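Long-range contacts in 5-Carboxyvanillate Decarboxylase (PDB 4QRN), which probably removes a carboxyl group from 5-carboxyvanillate as a metal-dependent decarboxylase of the amidohydrolase family, and here holds manganese and a nitro-substituted vanillate-like inhibitor: residues Gly115-Leu119 and Val153-Asp157; Asn305-Ser311 and Arg330-Asp336. All blocks are in the same frame, centred on the assembly; numbering follows the deposited sequence.

Contact 1 of 2, residues Gly115-Leu119 and Val153-Asp157; sequences GVQPL and VAPQD
Gln156 reaches from one type I beta turn, Ala154 to Asp157, into another, Val116 to Leu119. Both turns lie in loops that follow parallel strands, 106-111 and 147-149, and lead into the next helices, as in the beta/alpha barrel of this family. In the conformer described, the amide nitrogen NE2 of Gln156 serves two carbonyls. It donates to Leu119 O at 3.0 Å, on a lone pair in the carbonyl plane. It also donates to Val116 O at 3.0 Å, tilted from that carbonyl's plane. Val116 O takes the turn bond from Leu119 N on its opposite face. Gln156 CG stands anti to the carbonyl carbon and the chain bends at chi2 (93°), which swings the amide across to the first turn.

Gln117 CG packs on Pro155 CD at 3.7 Å. Gln117 OE1 is bonded to Asn180 N beyond the contact. Val116 CG2 lies 3.9 Å from Ala154 CB. Asp157 is the N-cap of helix 158-170, with its OD1 on Trp160 N. Ala154 N is bonded to Ser161 OG. A water accepts from Val153 N at 2.9 Å. Another joins the backbones, accepting from Val116 N at 2.8 Å and donating to Val153 O at 2.8 Å.

Contact 2 of 2, residues Asn305-Ser311 and Arg330-Asp336; sequences NVLVTNS and RVMYAMD. With MN (manganese (II) ion), chain E; 1DF (4-hydroxy-3-methoxy-5-nitrobenzoic acid), chain F.
The guanidinium of Arg330 has Leu307 CD2 over the centre of one face, 3.4 Å above the plane, and the two side chains cross at about a right angle. Val306 O sits at its edge, gripped side-on by Arg330 NE at 2.9 Å and NH2 at 3.0 Å. The chain turns at chi3 (73°), folding the group back against the strand. NH2 also donates to Gln258 OE1. With an alanine in place of Arg330, Val306 O would probably lose both guanidinium donors, Gln258 OE1 its NH2 partner and Leu307 CD2 the flat group it rests on. Over one face of the Tyr333 ring lies Met335 N, 4.1 Å above the plane and offset toward the rim.

The strands pair in parallel, with bonds from Val308 N to Arg330 O, Met332 N to Val308 O and Asn310 N to Met332 O. Beyond the last bridge Asn310 OD1 acts as a side-chain acceptor for Ala334 N at 2.8 Å. Ser311 CB packs on Ala334 CB at 3.8 Å, and Ser311 OG bonds Glu41 OE1. In the conformer described, Asp336 OD1 binds manganese at 2.1 Å, beside Glu41, His210, a water and two inhibitor oxygens; the carboxylate also pairs with His263.

The pair closes a beta-alpha-beta unit through helix 316-326, which touches Val308 and Val331. Helix 356-370 meets Leu307, Arg330 and Met332. Strand 259-261 flanks 306-309, and strand 38-44 touches Thr309 and Ala334.

Both contacts are buried, but contact 2 lies deeper: its centre is about 9 Å from the centre of the chain, against 15 Å for contact 1. Contact 1 joins two loops beyond their strands, where a side-chain amide and water do the bridging, with a few apolar touches. Contact 2 joins neighbouring strands through regular backbone bonds, and its segments bury 640 Å² between them against 245 Å² for contact 1. The nearest atoms of contact 1 and contact 2 are about 13 Å apart. They share no segment and belong to different arcs of the barrel's parallel strands. Contact 2 carries a metal ligand itself, whereas in contact 1 the side chain of Gln117 is about 7 Å from that of His210.

Contact 1 of 2, residues Gly115-Leu119 and Val153-Asp157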
loop_
_atom_site.group_PDB
_atom_site.type_symbol
_atom_site.label_atom_id
_atom_site.label_comp_id
_atom_site.label_asym_id
_atom_site.label_seq_id
_atom_site.Cartn_x
_atom_site.Cartn_y
_atom_site.Cartn_z
ATOM N N GLY A 115 13.045 -17.045 -6.104
ATOM C CA GLY A 115 14.136 -17.467 -6.966
ATOM C C GLY A 115 15.327 -17.939 -6.149
ATOM O O GLY A 115 15.168 -18.581 -5.098
ATOM N N VAL A 116 16.536 -17.619 -6.606
ATOM C CA VAL A 116 17.739 -17.994 -5.854
ATOM C C VAL A 116 18.259 -16.860 -4.987
ATOM O O VAL A 116 19.321 -16.973 -4.373
ATOM C CB VAL A 116 18.870 -18.496 -6.781
ATOM C CG1 VAL A 116 18.397 -19.687 -7.601
ATOM C CG2 VAL A 116 19.413 -17.395 -7.672
ATOM N N GLN A 117 17.508 -15.767 -4.924
ATOM C CA GLN A 117 17.946 -14.591 -4.191
ATOM C C GLN A 117 18.263 -14.827 -2.706
ATOM O O GLN A 117 19.197 -14.228 -2.189
ATOM C CB GLN A 117 16.944 -13.442 -4.391
ATOM C CG GLN A 117 16.823 -13.120 -5.884
ATOM C CD GLN A 117 15.808 -12.082 -6.249
ATOM O OE1 GLN A 117 15.225 -12.186 -7.332
ATOM N NE2 GLN A 117 15.586 -11.082 -5.401
ATOM N N PRO A 118 17.523 -15.725 -2.018
ATOM C CA PRO A 118 17.821 -15.900 -0.585
ATOM C C PRO A 118 19.054 -16.762 -0.289
ATOM O O PRO A 118 19.428 -16.874 0.885
ATOM C CB PRO A 118 16.574 -16.616 -0.052
ATOM C CG PRO A 118 15.509 -16.339 -1.047
ATOM C CD PRO A 118 16.213 -16.301 -2.376
ATOM N N LEU A 119 19.618 -17.409 -1.306
ATOM C CA LEU A 119 20.641 -18.432 -1.069
ATOM C C LEU A 119 21.949 -17.808 -0.622
ATOM O O LEU A 119 22.453 -16.842 -1.225
ATOM C CB LEU A 119 20.846 -19.268 -2.320
ATOM C CG LEU A 119 19.916 -20.477 -2.473
ATOM C CD1 LEU A 119 18.438 -20.118 -2.420
ATOM C CD2 LEU A 119 20.253 -21.203 -3.761
ATOM N N VAL A 153 18.089 -14.152 -11.952
ATOM C CA VAL A 153 19.470 -13.806 -11.654
ATOM C C VAL A 153 19.743 -13.963 -10.150
ATOM O O VAL A 153 18.901 -14.427 -9.386
ATOM C CB VAL A 153 19.864 -12.397 -12.204
ATOM C CG1 VAL A 153 19.715 -12.354 -13.727
ATOM C CG2 VAL A 153 19.069 -11.269 -11.538
ATOM N N ALA A 154 20.967 -13.601 -9.756
ATOM C CA ALA A 154 21.431 -13.756 -8.384
ATOM C C ALA A 154 22.073 -12.443 -7.977
ATOM O O ALA A 154 23.279 -12.287 -8.084
ATOM C CB ALA A 154 22.427 -14.929 -8.280
ATOM N N PRO A 155 21.271 -11.462 -7.532
ATOM C CA PRO A 155 21.805 -10.117 -7.284
ATOM C C PRO A 155 22.847 -10.087 -6.192
ATOM O O PRO A 155 23.568 -9.096 -6.086
ATOM C CB PRO A 155 20.561 -9.303 -6.922
ATOM C CG PRO A 155 19.436 -10.043 -7.599
ATOM C CD PRO A 155 19.799 -11.485 -7.391
ATOM N N GLN A 156 22.945 -11.149 -5.398
ATOM C CA GLN A 156 24.088 -11.303 -4.503
ATOM C C GLN A 156 25.413 -11.173 -5.244
ATOM O O GLN A 156 26.436 -10.816 -4.646
ATOM C CB GLN A 156 24.168 -12.717 -3.897
ATOM C CG GLN A 156 22.978 -13.303 -3.201
ATOM C CD GLN A 156 22.104 -14.140 -4.123
ATOM O OE1 GLN A 156 21.638 -13.659 -5.154
ATOM N NE2 GLN A 156 21.851 -15.395 -3.738
ATOM N N ASP A 157 25.408 -11.497 -6.545
ATOM C CA ASP A 157 26.558 -11.332 -7.443
ATOM C C ASP A 157 26.116 -10.483 -8.650
ATOM O O ASP A 157 25.680 -11.008 -9.685
ATOM C CB ASP A 157 27.085 -12.695 -7.903
ATOM C CG ASP A 157 28.378 -12.597 -8.694
ATOM O OD1 ASP A 157 28.702 -11.499 -9.197
ATOM O OD2 ASP A 157 29.056 -13.641 -8.820
HETATM O O HOH W 1 16.554 -15.718 -8.698
HETATM O O HOH W 2 16.149 -12.832 -10.320
#

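Contact 2 of 2, residues Asn305-Ser311 and Arg330-Asp336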
loop_
_atom_site.group_PDB
_atom_site.type_symbol
_atom_site.label_atom_id
_atom_site.label_comp_id
_atom_site.label_asym_id
_atom_site.label_seq_id
_atom_site.Cartn_x
_atom_site.Cartn_y
_atom_site.Cartn_z
ATOM N N ASN A 305 8.686 5.545 -17.728
ATOM C CA ASN A 305 9.629 4.488 -17.344
ATOM C C ASN A 305 9.032 3.322 -16.586
ATOM O O ASN A 305 9.736 2.338 -16.395
ATOM C CB ASN A 305 10.773 5.058 -16.502
ATOM C CG ASN A 305 11.622 6.032 -17.267
ATOM O OD1 ASN A 305 11.393 7.252 -17.238
ATOM N ND2 ASN A 305 12.612 5.512 -17.970
ATOM N N VAL A 306 7.777 3.393 -16.161
ATOM C CA VAL A 306 7.153 2.301 -15.424
ATOM C C VAL A 306 6.016 1.719 -16.241
ATOM O O VAL A 306 5.315 2.431 -16.953
ATOM C CB VAL A 306 6.664 2.784 -14.042
ATOM C CG1 VAL A 306 5.993 1.648 -13.260
ATOM C CG2 VAL A 306 7.845 3.364 -13.254
ATOM N N LEU A 307 5.861 0.407 -16.164
ATOM C CA LEU A 307 4.831 -0.335 -16.877
ATOM C C LEU A 307 4.131 -1.222 -15.847
ATOM O O LEU A 307 4.771 -1.689 -14.899
ATOM C CB LEU A 307 5.483 -1.208 -17.947
ATOM C CG LEU A 307 6.221 -0.426 -19.045
ATOM C CD1 LEU A 307 7.122 -1.359 -19.832
ATOM C CD2 LEU A 307 5.234 0.318 -19.983
ATOM N N VAL A 308 2.832 -1.433 -16.025
ATOM C CA VAL A 308 2.050 -2.146 -15.026
ATOM C C VAL A 308 1.264 -3.267 -15.653
ATOM O O VAL A 308 0.763 -3.151 -16.784
ATOM C CB VAL A 308 1.083 -1.155 -14.329
ATOM C CG1 VAL A 308 -0.046 -1.851 -13.583
ATOM C CG2 VAL A 308 1.867 -0.236 -13.424
ATOM N N THR A 309 1.143 -4.362 -14.916
ATOM C CA THR A 309 0.215 -5.424 -15.288
ATOM C C THR A 309 -0.892 -5.513 -14.236
ATOM O O THR A 309 -0.743 -5.045 -13.114
ATOM C CB THR A 309 0.884 -6.799 -15.460
ATOM O OG1 THR A 309 1.008 -7.436 -14.172
ATOM C CG2 THR A 309 2.237 -6.696 -16.158
ATOM N N ASN A 310 -1.988 -6.183 -14.600
ATOM C CA ASN A 310 -3.094 -6.395 -13.665
ATOM C C ASN A 310 -3.053 -7.748 -12.969
ATOM O O ASN A 310 -4.105 -8.240 -12.554
ATOM C CB ASN A 310 -4.459 -6.232 -14.341
ATOM C CG ASN A 310 -4.862 -7.468 -15.092
ATOM O OD1 ASN A 310 -4.071 -8.005 -15.857
ATOM N ND2 ASN A 310 -6.095 -7.924 -14.894
ATOM N N SER A 311 -1.879 -8.362 -12.809
ATOM C CA SER A 311 -1.849 -9.651 -12.132
ATOM C C SER A 311 -2.592 -9.586 -10.803
ATOM O O SER A 311 -2.400 -8.659 -10.024
ATOM C CB SER A 311 -0.414 -10.131 -11.914
ATOM O OG SER A 311 0.340 -9.094 -11.309
ATOM N N ARG A 330 0.320 1.554 -21.309
ATOM C CA ARG A 330 1.310 1.176 -20.302
ATOM C C ARG A 330 0.756 0.184 -19.287
ATOM O O ARG A 330 1.399 -0.064 -18.266
ATOM C CB ARG A 330 1.878 2.419 -19.615
ATOM C CG ARG A 330 2.528 3.372 -20.602
ATOM C CD ARG A 330 3.316 4.475 -19.899
ATOM N NE ARG A 330 4.563 3.997 -19.304
ATOM C CZ ARG A 330 5.698 3.811 -19.970
ATOM N NH1 ARG A 330 5.760 4.060 -21.274
ATOM N NH2 ARG A 330 6.770 3.381 -19.340
ATOM N N VAL A 331 -0.406 -0.406 -19.582
ATOM C CA VAL A 331 -1.088 -1.344 -18.691
ATOM C C VAL A 331 -1.386 -2.616 -19.484
ATOM O O VAL A 331 -2.017 -2.556 -20.548
ATOM C CB VAL A 331 -2.389 -0.730 -18.127
ATOM C CG1 VAL A 331 -3.108 -1.715 -17.220
ATOM C CG2 VAL A 331 -2.086 0.586 -17.421
ATOM N N MET A 332 -0.953 -3.760 -18.949
ATOM C CA MET A 332 -1.008 -5.054 -19.630
ATOM C C MET A 332 -1.745 -6.083 -18.797
ATOM O O MET A 332 -1.686 -6.077 -17.564
ATOM C CB MET A 332 0.442 -5.559 -19.847
ATOM C CG MET A 332 1.200 -4.734 -20.865
ATOM S SD MET A 332 2.952 -5.156 -20.950
ATOM C CE MET A 332 3.570 -4.328 -19.478
ATOM N N TYR A 333 -2.366 -7.020 -19.493
ATOM C CA TYR A 333 -2.977 -8.171 -18.874
ATOM C C TYR A 333 -1.929 -9.150 -18.342
ATOM O O TYR A 333 -0.921 -9.426 -18.999
ATOM C CB TYR A 333 -3.856 -8.891 -19.908
ATOM C CG TYR A 333 -4.417 -10.204 -19.389
ATOM C CD1 TYR A 333 -5.408 -10.220 -18.407
ATOM C CD2 TYR A 333 -3.929 -11.420 -19.837
ATOM C CE1 TYR A 333 -5.883 -11.418 -17.894
ATOM C CE2 TYR A 333 -4.391 -12.611 -19.328
ATOM C CZ TYR A 333 -5.360 -12.616 -18.344
ATOM O OH TYR A 333 -5.786 -13.835 -17.862
ATOM N N ALA A 334 -2.211 -9.711 -17.164
ATOM C CA ALA A 334 -1.453 -10.840 -16.619
ATOM C C ALA A 334 -2.414 -11.682 -15.808
ATOM O O ALA A 334 -3.347 -11.160 -15.186
ATOM C CB ALA A 334 -0.306 -10.378 -15.729
ATOM N N MET A 335 -2.157 -12.990 -15.798
ATOM C CA MET A 335 -2.981 -13.924 -15.047
ATOM C C MET A 335 -2.429 -14.251 -13.636
ATOM O O MET A 335 -3.205 -14.462 -12.712
ATOM C CB MET A 335 -3.165 -15.206 -15.863
ATOM C CG MET A 335 -3.920 -16.287 -15.132
ATOM S SD MET A 335 -4.199 -17.766 -16.106
ATOM C CE MET A 335 -5.706 -17.347 -16.974
ATOM N N ASP A 336 -1.101 -14.344 -13.489
ATOM C CA ASP A 336 -0.492 -14.833 -12.245
ATOM C C ASP A 336 -0.767 -16.339 -12.103
ATOM O O ASP A 336 -0.891 -16.857 -10.988
ATOM C CB ASP A 336 -0.945 -14.014 -10.998
ATOM C CG ASP A 336 0.231 -13.500 -10.136
ATOM O OD1 ASP A 336 1.351 -14.097 -10.181
ATOM O OD2 ASP A 336 -0.005 -12.498 -9.407
HETATM MN MN MN E . 3.229 -13.518 -9.428
HETATM C C1 1DF F . 1.465 -15.858 -4.643
HETATM C CO1 1DF F . 1.038 -14.857 -5.469
HETATM C CO2 1DF F . 2.794 -16.325 -4.757
HETATM C CM1 1DF F . 1.966 -14.420 -6.472
HETATM C CM2 1DF F . 3.593 -15.972 -5.826
HETATM O OM 1DF F . 4.866 -16.432 -6.010
HETATM C CZ 1DF F . 3.144 -15.088 -6.796
HETATM C CC 1DF F . 0.601 -16.421 -3.577
HETATM C CV 1DF F . 5.475 -17.120 -4.917
HETATM O O1 1DF F . -0.685 -16.414 -3.771
HETATM O O2 1DF F . 1.136 -16.890 -2.566
HETATM O O3 1DF F . 3.799 -14.866 -7.898
HETATM N N 1DF F . 1.692 -13.042 -7.008
HETATM O O11 1DF F . 2.446 -12.482 -7.752
HETATM O O22 1DF F . 0.710 -12.419 -6.516
HETATM O O HOH W 3 3.973 -14.712 -11.107
#